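PDB 5CWW: nucleoporin NUP82 from Chaetomium thermophilum, which is a structural constituent of the nuclear pore complex and, as other nucleoporins can, may also dock transport factors passing through the pore. Local coordinates for residues B[10-15]-B[585-590]; B[19-24]-B[54-59]; B[256-261]-B[392-397]; B[269-274]-B[281-286]. All coordinates share one frame; numbering follows the deposited sequence.

Interaction 1. Residues B[10-15]-B[585-590]; sequences AWLNEP and PIALFF
W11 and F589 approach through ring carbons, CZ2 of W11 to CZ of F589 at 4.3 Å, each atom lying oblique to the other ring, neither over its face nor at its edge. One face of the W11 indole carries L12, whose CG stands 3.5 Å above the ring plane and offset toward the rim, while K73 and W76 of helix 69-77 also touch the indole. F589 is stacked on F576 of strand 576-580. L12 also reaches the strand itself. Its CG is anti to the carbonyl carbon (chi1 -73°), and one methyl, CD1, ends 3.8 Å from A587 CB. The carbonyl side of L12 meets the ring of P585: L12 O lies 3.3 Å from P585 CG. The side chain of N13 also passes P585. This contact is apolar and small, a 3-10 turn at 10-12 set against the face of strand 585-589 that carries P585, A587 and F589. F7, just upstream, is joined to A587 by backbone hydrogen bonding. That pairing, with the turn packed beside it, is consistent with the closure of a beta-propeller, in which N-terminal residues bond to the last blade.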
# COMPACT_ATOMS: atom_id res chain seq x y z
N ALA B 10 -26.31 -22.12 -14.40
CA ALA B 10 -27.14 -23.00 -13.59
C ALA B 10 -26.33 -23.84 -12.61
O ALA B 10 -26.82 -24.19 -11.54
CB ALA B 10 -27.97 -23.90 -14.49
N TRP B 11 -25.09 -24.15 -12.98
CA TRP B 11 -24.26 -25.03 -12.16
C TRP B 11 -23.59 -24.27 -11.01
O TRP B 11 -22.74 -24.82 -10.31
CB TRP B 11 -23.20 -25.74 -13.02
CG TRP B 11 -22.36 -24.85 -13.87
CD1 TRP B 11 -22.64 -24.41 -15.13
CD2 TRP B 11 -21.08 -24.30 -13.53
NE1 TRP B 11 -21.62 -23.61 -15.59
CE2 TRP B 11 -20.65 -23.53 -14.63
CE3 TRP B 11 -20.26 -24.38 -12.40
CZ2 TRP B 11 -19.44 -22.84 -14.63
CZ3 TRP B 11 -19.05 -23.69 -12.41
CH2 TRP B 11 -18.66 -22.94 -13.51
N LEU B 12 -23.97 -23.01 -10.83
CA LEU B 12 -23.53 -22.22 -9.68
C LEU B 12 -24.73 -21.68 -8.90
O LEU B 12 -24.56 -20.99 -7.90
CB LEU B 12 -22.63 -21.06 -10.13
CG LEU B 12 -21.21 -21.41 -10.59
CD1 LEU B 12 -20.48 -20.16 -11.06
CD2 LEU B 12 -20.42 -22.10 -9.49
N ASN B 13 -25.93 -22.01 -9.37
CA ASN B 13 -27.16 -21.62 -8.68
C ASN B 13 -27.84 -22.82 -8.04
O ASN B 13 -27.73 -23.94 -8.53
CB ASN B 13 -28.12 -20.94 -9.66
CG ASN B 13 -27.55 -19.67 -10.26
OD1 ASN B 13 -27.63 -19.46 -11.47
ND2 ASN B 13 -26.97 -18.82 -9.42
N GLU B 14 -28.53 -22.57 -6.94
CA GLU B 14 -29.26 -23.61 -6.22
C GLU B 14 -30.23 -24.33 -7.16
O GLU B 14 -30.82 -23.70 -8.04
CB GLU B 14 -30.01 -22.99 -5.04
CG GLU B 14 -30.39 -23.97 -3.93
CD GLU B 14 -30.95 -23.27 -2.70
OE1 GLU B 14 -31.53 -23.97 -1.85
OE2 GLU B 14 -30.80 -22.04 -2.59
N PRO B 15 -30.41 -25.65 -6.99
CA PRO B 15 -29.82 -26.56 -6.00
C PRO B 15 -28.52 -27.22 -6.45
O PRO B 15 -28.21 -28.32 -5.98
CB PRO B 15 -30.93 -27.60 -5.81
CG PRO B 15 -31.54 -27.71 -7.16
CD PRO B 15 -31.45 -26.34 -7.79
N PRO B 585 -23.75 -16.00 -6.12
CA PRO B 585 -22.56 -15.77 -6.94
C PRO B 585 -22.82 -14.84 -8.12
O PRO B 585 -23.98 -14.58 -8.46
CB PRO B 585 -22.21 -17.17 -7.44
CG PRO B 585 -23.53 -17.84 -7.57
CD PRO B 585 -24.41 -17.27 -6.48
N ILE B 586 -21.74 -14.35 -8.72
CA ILE B 586 -21.82 -13.55 -9.93
C ILE B 586 -20.72 -14.04 -10.87
O ILE B 586 -19.54 -13.81 -10.63
CB ILE B 586 -21.65 -12.05 -9.65
CG1 ILE B 586 -22.75 -11.56 -8.71
CG2 ILE B 586 -21.66 -11.25 -10.95
CD1 ILE B 586 -22.56 -10.14 -8.21
N ALA B 587 -21.13 -14.72 -11.94
CA ALA B 587 -20.19 -15.26 -12.92
C ALA B 587 -20.59 -14.84 -14.33
O ALA B 587 -21.47 -15.45 -14.94
CB ALA B 587 -20.13 -16.78 -12.81
N LEU B 588 -19.95 -13.79 -14.83
CA LEU B 588 -20.26 -13.23 -16.13
C LEU B 588 -19.17 -13.54 -17.15
O LEU B 588 -18.00 -13.19 -16.96
CB LEU B 588 -20.45 -11.72 -16.01
CG LEU B 588 -21.48 -11.30 -14.95
CD1 LEU B 588 -21.50 -9.79 -14.79
CD2 LEU B 588 -22.86 -11.83 -15.29
N PHE B 589 -19.56 -14.20 -18.24
CA PHE B 589 -18.62 -14.72 -19.23
C PHE B 589 -18.45 -13.79 -20.43
O PHE B 589 -19.38 -13.10 -20.83
CB PHE B 589 -19.09 -16.10 -19.71
CG PHE B 589 -18.96 -17.18 -18.67
CD1 PHE B 589 -19.75 -17.17 -17.53
CD2 PHE B 589 -18.05 -18.21 -18.83
CE1 PHE B 589 -19.63 -18.16 -16.57
CE2 PHE B 589 -17.93 -19.21 -17.88
CZ PHE B 589 -18.72 -19.18 -16.74
N PHE B 590 -17.24 -13.79 -20.99
CA PHE B 590 -16.91 -12.96 -22.14
C PHE B 590 -16.43 -13.78 -23.33
O PHE B 590 -16.41 -13.29 -24.46
CB PHE B 590 -15.84 -11.94 -21.77
CG PHE B 590 -16.23 -11.04 -20.65
CD1 PHE B 590 -17.03 -9.94 -20.88
CD2 PHE B 590 -15.81 -11.30 -19.36
CE1 PHE B 590 -17.40 -9.11 -19.85
CE2 PHE B 590 -16.18 -10.48 -18.33
CZ PHE B 590 -16.97 -9.38 -18.57

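Interaction 2. Residues B[19-24]-B[54-59]; sequences HKLFAP and TEIFVA
L21 overlaps I56 through their terminal methyls, the two side chains crossing at a slant with CD1 of L21 4.0 Å from CD1 of I56. The contact lays the N-terminal loop, here a short 3-10 turn, over strand 55-60 of the first four-stranded antiparallel sheet, one blade of the beta-propeller. I56 and V58 point to the loop, while F57 between them points away and stacks on W66. F22 meets the same I56 methyl from another direction: the two side chains cross at about a right angle, and F22 CZ lies 4.2 Å from I56 CD1. I56 CG1, set between its backbone N and carbonyl carbon (chi1 62°), carries the CD1 that both L21 and F22 touch. V58 fills in next to it, with CG2 4.4 Å from F22 CE2 and equally far from L21 CB. All four residues are buried; L72 of helix 69-77 and Y106 of strand 106-110 also touch L21. The turn is held by H19 O, which accepts from both F22 N and A23 N, and this closes the chain into the bend that presents L21 and F22 together. The tightest approach is polar to apolar: V58 CG1 lies 3.4 Å from L21 O.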
# COMPACT_ATOMS: atom_id res chain seq x y z
N HIS B 19 -23.32 -23.97 -5.80
CA HIS B 19 -23.93 -22.84 -5.10
C HIS B 19 -23.59 -22.85 -3.61
O HIS B 19 -23.69 -21.83 -2.94
CB HIS B 19 -25.45 -22.85 -5.28
CG HIS B 19 -26.13 -21.65 -4.70
ND1 HIS B 19 -25.98 -20.38 -5.21
CD2 HIS B 19 -26.97 -21.53 -3.64
CE1 HIS B 19 -26.69 -19.53 -4.49
NE2 HIS B 19 -27.30 -20.20 -3.53
N LYS B 20 -23.17 -24.01 -3.11
CA LYS B 20 -22.82 -24.15 -1.70
C LYS B 20 -21.64 -23.26 -1.33
O LYS B 20 -21.47 -22.88 -0.17
CB LYS B 20 -22.51 -25.61 -1.37
CG LYS B 20 -23.70 -26.54 -1.48
CD LYS B 20 -23.33 -27.96 -1.07
CE LYS B 20 -24.52 -28.91 -1.17
NZ LYS B 20 -25.63 -28.53 -0.25
N LEU B 21 -20.81 -22.94 -2.33
CA LEU B 21 -19.65 -22.09 -2.12
C LEU B 21 -20.03 -20.67 -1.69
O LEU B 21 -19.22 -19.97 -1.08
CB LEU B 21 -18.80 -22.02 -3.39
CG LEU B 21 -18.06 -23.30 -3.79
CD1 LEU B 21 -17.56 -23.20 -5.22
CD2 LEU B 21 -16.90 -23.55 -2.84
N PHE B 22 -21.26 -20.27 -2.01
CA PHE B 22 -21.68 -18.88 -1.83
C PHE B 22 -22.83 -18.73 -0.83
O PHE B 22 -22.92 -17.73 -0.13
CB PHE B 22 -22.09 -18.30 -3.18
CG PHE B 22 -21.06 -18.48 -4.25
CD1 PHE B 22 -21.07 -19.62 -5.05
CD2 PHE B 22 -20.08 -17.53 -4.46
CE1 PHE B 22 -20.12 -19.80 -6.04
CE2 PHE B 22 -19.12 -17.70 -5.45
CZ PHE B 22 -19.14 -18.84 -6.24
N ALA B 23 -23.71 -19.72 -0.78
CA ALA B 23 -24.89 -19.65 0.09
C ALA B 23 -24.49 -19.75 1.56
O ALA B 23 -23.55 -20.45 1.90
CB ALA B 23 -25.87 -20.75 -0.27
N PRO B 24 -25.24 -19.06 2.45
CA PRO B 24 -24.91 -19.13 3.87
C PRO B 24 -25.58 -20.30 4.58
O PRO B 24 -24.94 -20.94 5.41
CB PRO B 24 -25.43 -17.79 4.41
CG PRO B 24 -26.53 -17.38 3.45
CD PRO B 24 -26.44 -18.25 2.22
N THR B 54 -8.50 -23.39 -11.83
CA THR B 54 -9.96 -23.42 -11.78
C THR B 54 -10.49 -23.56 -10.36
O THR B 54 -11.70 -23.59 -10.15
CB THR B 54 -10.52 -24.57 -12.64
OG1 THR B 54 -9.97 -25.82 -12.20
CG2 THR B 54 -10.17 -24.35 -14.11
N GLU B 55 -9.59 -23.65 -9.38
CA GLU B 55 -9.99 -23.71 -7.98
C GLU B 55 -10.22 -22.30 -7.44
O GLU B 55 -9.53 -21.36 -7.83
CB GLU B 55 -8.92 -24.41 -7.13
CG GLU B 55 -8.67 -25.87 -7.49
CD GLU B 55 -7.66 -26.52 -6.56
OE1 GLU B 55 -7.21 -25.86 -5.60
OE2 GLU B 55 -7.32 -27.70 -6.79
N ILE B 56 -11.19 -22.17 -6.54
CA ILE B 56 -11.44 -20.90 -5.87
C ILE B 56 -11.63 -21.09 -4.37
O ILE B 56 -12.04 -22.16 -3.92
CB ILE B 56 -12.68 -20.17 -6.45
CG1 ILE B 56 -13.95 -21.00 -6.25
CG2 ILE B 56 -12.47 -19.87 -7.93
CD1 ILE B 56 -15.23 -20.24 -6.56
N PHE B 57 -11.33 -20.05 -3.62
CA PHE B 57 -11.48 -20.05 -2.17
C PHE B 57 -12.38 -18.88 -1.78
O PHE B 57 -12.06 -17.73 -2.06
CB PHE B 57 -10.11 -19.94 -1.48
CG PHE B 57 -9.17 -21.05 -1.83
CD1 PHE B 57 -8.46 -21.02 -3.02
CD2 PHE B 57 -8.99 -22.12 -0.98
CE1 PHE B 57 -7.59 -22.05 -3.35
CE2 PHE B 57 -8.12 -23.15 -1.30
CZ PHE B 57 -7.42 -23.11 -2.49
N VAL B 58 -13.50 -19.20 -1.14
CA VAL B 58 -14.53 -18.20 -0.85
C VAL B 58 -14.72 -18.03 0.65
O VAL B 58 -15.24 -18.92 1.33
CB VAL B 58 -15.87 -18.59 -1.49
CG1 VAL B 58 -16.91 -17.49 -1.28
CG2 VAL B 58 -15.69 -18.89 -2.97
N ALA B 59 -14.32 -16.87 1.16
CA ALA B 59 -14.48 -16.57 2.58
C ALA B 59 -15.93 -16.25 2.89
O ALA B 59 -16.54 -15.38 2.27
CB ALA B 59 -13.58 -15.41 2.98

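Interaction 3. Residues B[256-261]-B[392-397]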
# COMPACT_ATOMS: atom_id res chain seq x y z
N ALA B 256 -4.25 1.55 0.94
CA ALA B 256 -3.81 0.32 0.30
C ALA B 256 -2.38 0.44 -0.20
O ALA B 256 -1.85 1.54 -0.36
CB ALA B 256 -4.74 -0.03 -0.86
N ALA B 257 -1.77 -0.71 -0.45
CA ALA B 257 -0.41 -0.77 -0.98
C ALA B 257 -0.32 -1.91 -1.98
O ALA B 257 -1.05 -2.90 -1.89
CB ALA B 257 0.59 -0.96 0.14
N CYS B 258 0.59 -1.77 -2.94
CA CYS B 258 0.79 -2.82 -3.93
C CYS B 258 2.20 -2.78 -4.50
O CYS B 258 2.87 -1.75 -4.45
CB CYS B 258 -0.24 -2.69 -5.05
SG CYS B 258 -0.03 -1.20 -6.05
N PHE B 259 2.63 -3.93 -5.01
CA PHE B 259 3.79 -3.99 -5.89
C PHE B 259 3.29 -3.93 -7.32
O PHE B 259 2.14 -4.29 -7.59
CB PHE B 259 4.59 -5.28 -5.67
CG PHE B 259 5.42 -5.27 -4.42
CD1 PHE B 259 6.58 -4.52 -4.35
CD2 PHE B 259 5.05 -6.03 -3.32
CE1 PHE B 259 7.35 -4.51 -3.20
CE2 PHE B 259 5.81 -6.02 -2.17
CZ PHE B 259 6.97 -5.27 -2.11
N PRO B 260 4.14 -3.46 -8.25
CA PRO B 260 3.71 -3.54 -9.64
C PRO B 260 3.42 -4.97 -10.06
O PRO B 260 4.00 -5.91 -9.49
CB PRO B 260 4.90 -2.97 -10.41
CG PRO B 260 5.50 -2.01 -9.46
CD PRO B 260 5.36 -2.66 -8.10
N THR B 261 2.51 -5.12 -11.01
CA THR B 261 2.28 -6.37 -11.71
C THR B 261 3.63 -6.93 -12.13
O THR B 261 4.50 -6.17 -12.56
CB THR B 261 1.38 -6.16 -12.94
OG1 THR B 261 1.98 -5.17 -13.79
CG2 THR B 261 0.00 -5.66 -12.52
N ILE B 392 -5.16 1.39 -4.83
CA ILE B 392 -4.11 1.74 -5.76
C ILE B 392 -3.73 0.50 -6.56
O ILE B 392 -3.67 -0.60 -6.01
CB ILE B 392 -2.87 2.32 -5.05
CG1 ILE B 392 -1.79 2.71 -6.07
CG2 ILE B 392 -2.33 1.33 -4.01
CD1 ILE B 392 -0.66 3.54 -5.49
N TYR B 393 -3.49 0.68 -7.85
CA TYR B 393 -3.13 -0.42 -8.74
C TYR B 393 -2.10 0.06 -9.74
O TYR B 393 -2.35 0.99 -10.51
CB TYR B 393 -4.37 -0.95 -9.45
CG TYR B 393 -4.07 -1.98 -10.52
CD1 TYR B 393 -3.67 -3.26 -10.17
CD2 TYR B 393 -4.19 -1.67 -11.86
CE1 TYR B 393 -3.39 -4.21 -11.14
CE2 TYR B 393 -3.92 -2.61 -12.84
CZ TYR B 393 -3.52 -3.88 -12.47
OH TYR B 393 -3.25 -4.81 -13.44
N VAL B 394 -0.93 -0.57 -9.72
CA VAL B 394 0.20 -0.12 -10.52
C VAL B 394 0.60 -1.16 -11.56
O VAL B 394 0.88 -2.31 -11.23
CB VAL B 394 1.41 0.20 -9.64
CG1 VAL B 394 2.57 0.74 -10.48
CG2 VAL B 394 1.03 1.21 -8.57
N ILE B 395 0.63 -0.73 -12.81
CA ILE B 395 1.12 -1.56 -13.90
C ILE B 395 2.57 -1.16 -14.16
O ILE B 395 2.84 -0.06 -14.66
CB ILE B 395 0.28 -1.39 -15.17
CG1 ILE B 395 -1.20 -1.63 -14.85
CG2 ILE B 395 0.75 -2.36 -16.25
CD1 ILE B 395 -2.14 -1.16 -15.93
N GLY B 396 3.50 -2.04 -13.81
CA GLY B 396 4.91 -1.73 -13.93
C GLY B 396 5.35 -1.59 -15.37
O GLY B 396 4.79 -2.21 -16.27
N GLU B 397 6.35 -0.74 -15.58
CA GLU B 397 7.00 -0.64 -16.88
C GLU B 397 7.46 -2.02 -17.32
O GLU B 397 7.83 -2.84 -16.48
CB GLU B 397 8.20 0.32 -16.82
CG GLU B 397 9.21 -0.05 -15.73
CD GLU B 397 10.56 0.60 -15.94
OE1 GLU B 397 11.06 0.59 -17.08
OE2 GLU B 397 11.12 1.12 -14.96
O HOH W 1 -0.23 -3.40 -8.88
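T261 and Y393 cross at about a right angle, the threonine methyl CG2 lying 3.5 Å from Y393 OH and oblique to the phenol ring. The Y393 hydroxyl is itself hydrogen-bonded to P499 O. The other branch of T261, OG1, faces G396: it sits between backbone N and carbonyl carbon (chi1 57°) and takes a weak bond from G396 N at 3.5 Å. The N of T261 donates to V394 O, at 3.3 Å and nearly along the C=O axis, so the backbone and the side chain of one residue both grip segment 392-397. An alanine here would probably leave G396 N without this acceptor and open a gap beside the Y393 hydroxyl. P260 and V394 lie side by side, pointing the same way, and P260 CB rests 3.7 Å from G396 CA. The strands concerned, 254-258 and 389-395, each border their own sheet and belong to successive blades of the propeller. Their segments 256-258 and 392-395 run almost in the same direction, 15° apart with axes 6.6 Å from each other, too far for a backbone ladder. A water spans part of the interval, donating to F259 O and accepting from V394 N. Further back along the strands the filling is apolar: C258 directs SG into the gap, 3.6 Å from V394 CG2, and I392 CG2 lies 4.2 Å from A256 CB. W273, of the strand next to 254-258, touches both I392 and V394.

Interaction 4. Residues B[269-274]-B[281-286]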
# COMPACT_ATOMS: atom_id res chain seq x y z
N PRO B 269 9.81 -4.06 -9.96
CA PRO B 269 9.52 -5.18 -9.05
C PRO B 269 10.14 -5.04 -7.65
O PRO B 269 9.92 -5.92 -6.82
CB PRO B 269 10.09 -6.40 -9.78
CG PRO B 269 10.94 -5.87 -10.91
CD PRO B 269 10.88 -4.38 -10.92
N MET B 270 10.88 -3.96 -7.40
CA MET B 270 11.38 -3.66 -6.06
C MET B 270 10.73 -2.41 -5.48
O MET B 270 11.22 -1.85 -4.50
CB MET B 270 12.90 -3.45 -6.07
CG MET B 270 13.68 -4.51 -6.77
SD MET B 270 15.43 -4.09 -6.81
CE MET B 270 16.00 -5.28 -8.03
N THR B 271 9.65 -1.96 -6.11
CA THR B 271 9.02 -0.71 -5.71
C THR B 271 7.67 -0.97 -5.05
O THR B 271 6.76 -1.50 -5.69
CB THR B 271 8.82 0.24 -6.91
OG1 THR B 271 10.08 0.42 -7.58
CG2 THR B 271 8.29 1.59 -6.45
N LEU B 272 7.56 -0.61 -3.78
CA LEU B 272 6.28 -0.68 -3.08
C LEU B 272 5.58 0.66 -3.21
O LEU B 272 6.14 1.70 -2.87
CB LEU B 272 6.47 -1.05 -1.61
CG LEU B 272 5.19 -1.17 -0.79
CD1 LEU B 272 4.33 -2.33 -1.29
CD2 LEU B 272 5.50 -1.33 0.70
N TRP B 273 4.35 0.62 -3.71
CA TRP B 273 3.53 1.81 -3.87
C TRP B 273 2.47 1.85 -2.78
O TRP B 273 1.90 0.81 -2.44
CB TRP B 273 2.88 1.83 -5.25
CG TRP B 273 3.81 2.16 -6.37
CD1 TRP B 273 4.57 1.29 -7.09
CD2 TRP B 273 4.08 3.46 -6.91
NE1 TRP B 273 5.30 1.96 -8.05
CE2 TRP B 273 5.01 3.30 -7.95
CE3 TRP B 273 3.62 4.75 -6.61
CZ2 TRP B 273 5.49 4.37 -8.70
CZ3 TRP B 273 4.09 5.81 -7.35
CH2 TRP B 273 5.02 5.62 -8.38
N LEU B 274 2.18 3.04 -2.26
CA LEU B 274 1.17 3.20 -1.22
C LEU B 274 0.23 4.36 -1.49
O LEU B 274 0.64 5.40 -2.01
CB LEU B 274 1.83 3.41 0.14
CG LEU B 274 2.78 2.32 0.63
CD1 LEU B 274 4.23 2.67 0.29
CD2 LEU B 274 2.60 2.10 2.12
N VAL B 281 0.08 9.77 -2.37
CA VAL B 281 0.68 8.56 -2.90
C VAL B 281 2.16 8.57 -2.59
O VAL B 281 2.82 9.60 -2.69
CB VAL B 281 0.45 8.43 -4.43
CG1 VAL B 281 1.22 7.25 -5.00
CG2 VAL B 281 -1.03 8.32 -4.75
N TYR B 282 2.69 7.41 -2.21
CA TYR B 282 4.10 7.27 -1.86
C TYR B 282 4.70 6.05 -2.55
O TYR B 282 3.99 5.13 -2.95
CB TYR B 282 4.27 7.12 -0.35
CG TYR B 282 3.94 8.37 0.44
CD1 TYR B 282 2.64 8.61 0.87
CD2 TYR B 282 4.92 9.28 0.78
CE1 TYR B 282 2.34 9.74 1.61
CE2 TYR B 282 4.63 10.42 1.51
CZ TYR B 282 3.33 10.64 1.92
OH TYR B 282 3.03 11.76 2.65
N ALA B 283 6.02 6.04 -2.67
CA ALA B 283 6.74 4.90 -3.23
C ALA B 283 8.00 4.62 -2.42
O ALA B 283 8.68 5.54 -1.96
CB ALA B 283 7.09 5.15 -4.69
N LEU B 284 8.30 3.33 -2.25
CA LEU B 284 9.52 2.88 -1.59
C LEU B 284 10.33 2.02 -2.54
O LEU B 284 9.84 0.99 -3.01
CB LEU B 284 9.20 2.06 -0.34
CG LEU B 284 8.98 2.74 1.01
CD1 LEU B 284 8.68 1.65 2.03
CD2 LEU B 284 10.18 3.56 1.45
N CYS B 285 11.57 2.41 -2.81
CA CYS B 285 12.40 1.66 -3.75
C CYS B 285 13.89 1.85 -3.47
O CYS B 285 14.34 2.98 -3.31
CB CYS B 285 12.08 2.10 -5.18
SG CYS B 285 13.15 1.39 -6.43
N PRO B 286 14.66 0.75 -3.42
CA PRO B 286 14.30 -0.65 -3.62
C PRO B 286 13.96 -1.39 -2.33
O PRO B 286 14.79 -1.45 -1.42
CB PRO B 286 15.57 -1.23 -4.24
CG PRO B 286 16.67 -0.46 -3.60
CD PRO B 286 16.12 0.91 -3.24
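Strands 272-274 and 281-284 run antiparallel at 164°, with L272-L284 and L274-Y282 as hydrogen-bonded pairs and W273-A283 as the non-hydrogen-bonded pair between them. Each hydrogen-bonded pair is tied twice: L284 N gives to L272 O at 2.8 Å and L272 N returns a bond to L284 O, while L274 N gives to Y282 O at 2.8 Å and Y282 N to L274 O. On the face of W273 and A283 the indole lies over the alanine. A283 CB stands 3.9 Å from the centroid of the six-membered ring of W273, only 9° off its normal, a CH-pi contact. V281 comes to the rim instead, its CG1 near the ring plane and 3.8 Å from W273 CE3. The indole also reaches strand 389-395 and meets the ring of F373. An alanine in place of W273 would probably leave A283 CB and V281 CG1 without the ring they pack on and open a gap toward strand 389-395. On the other face L272 CB and L284 CB touch at 4.3 Å, and helix 221-225 meets L274 and L284. Beyond the ladder the M270 chain is extended past CG, and M270 SD lies 3.8 Å from P286 CB. The peptide bond before P286 is cis. Paired in this way, the strands form the beta hairpin that makes the middle of a four-stranded propeller blade.

The contacts fall into two clusters, both within the propeller. Interactions 1 and 2, centres 11 Å apart, share the N-terminal loop: H19 ND1 meets L12 O at 3.1 Å, and F22 CD1 packs 3.6 Å from P585 CB, so the loop joins the first blade to the last. Interactions 3 and 4 have centres 9 Å apart and share one sheet, with C258 O 2.9 Å from W273 N; interaction 4 builds a blade, and interaction 3 docks its bordering strand on the next. About 30 Å separates the centres of interactions 1 and 3. In sequence, the other three contacts all lie within the loop that interaction 1 closes.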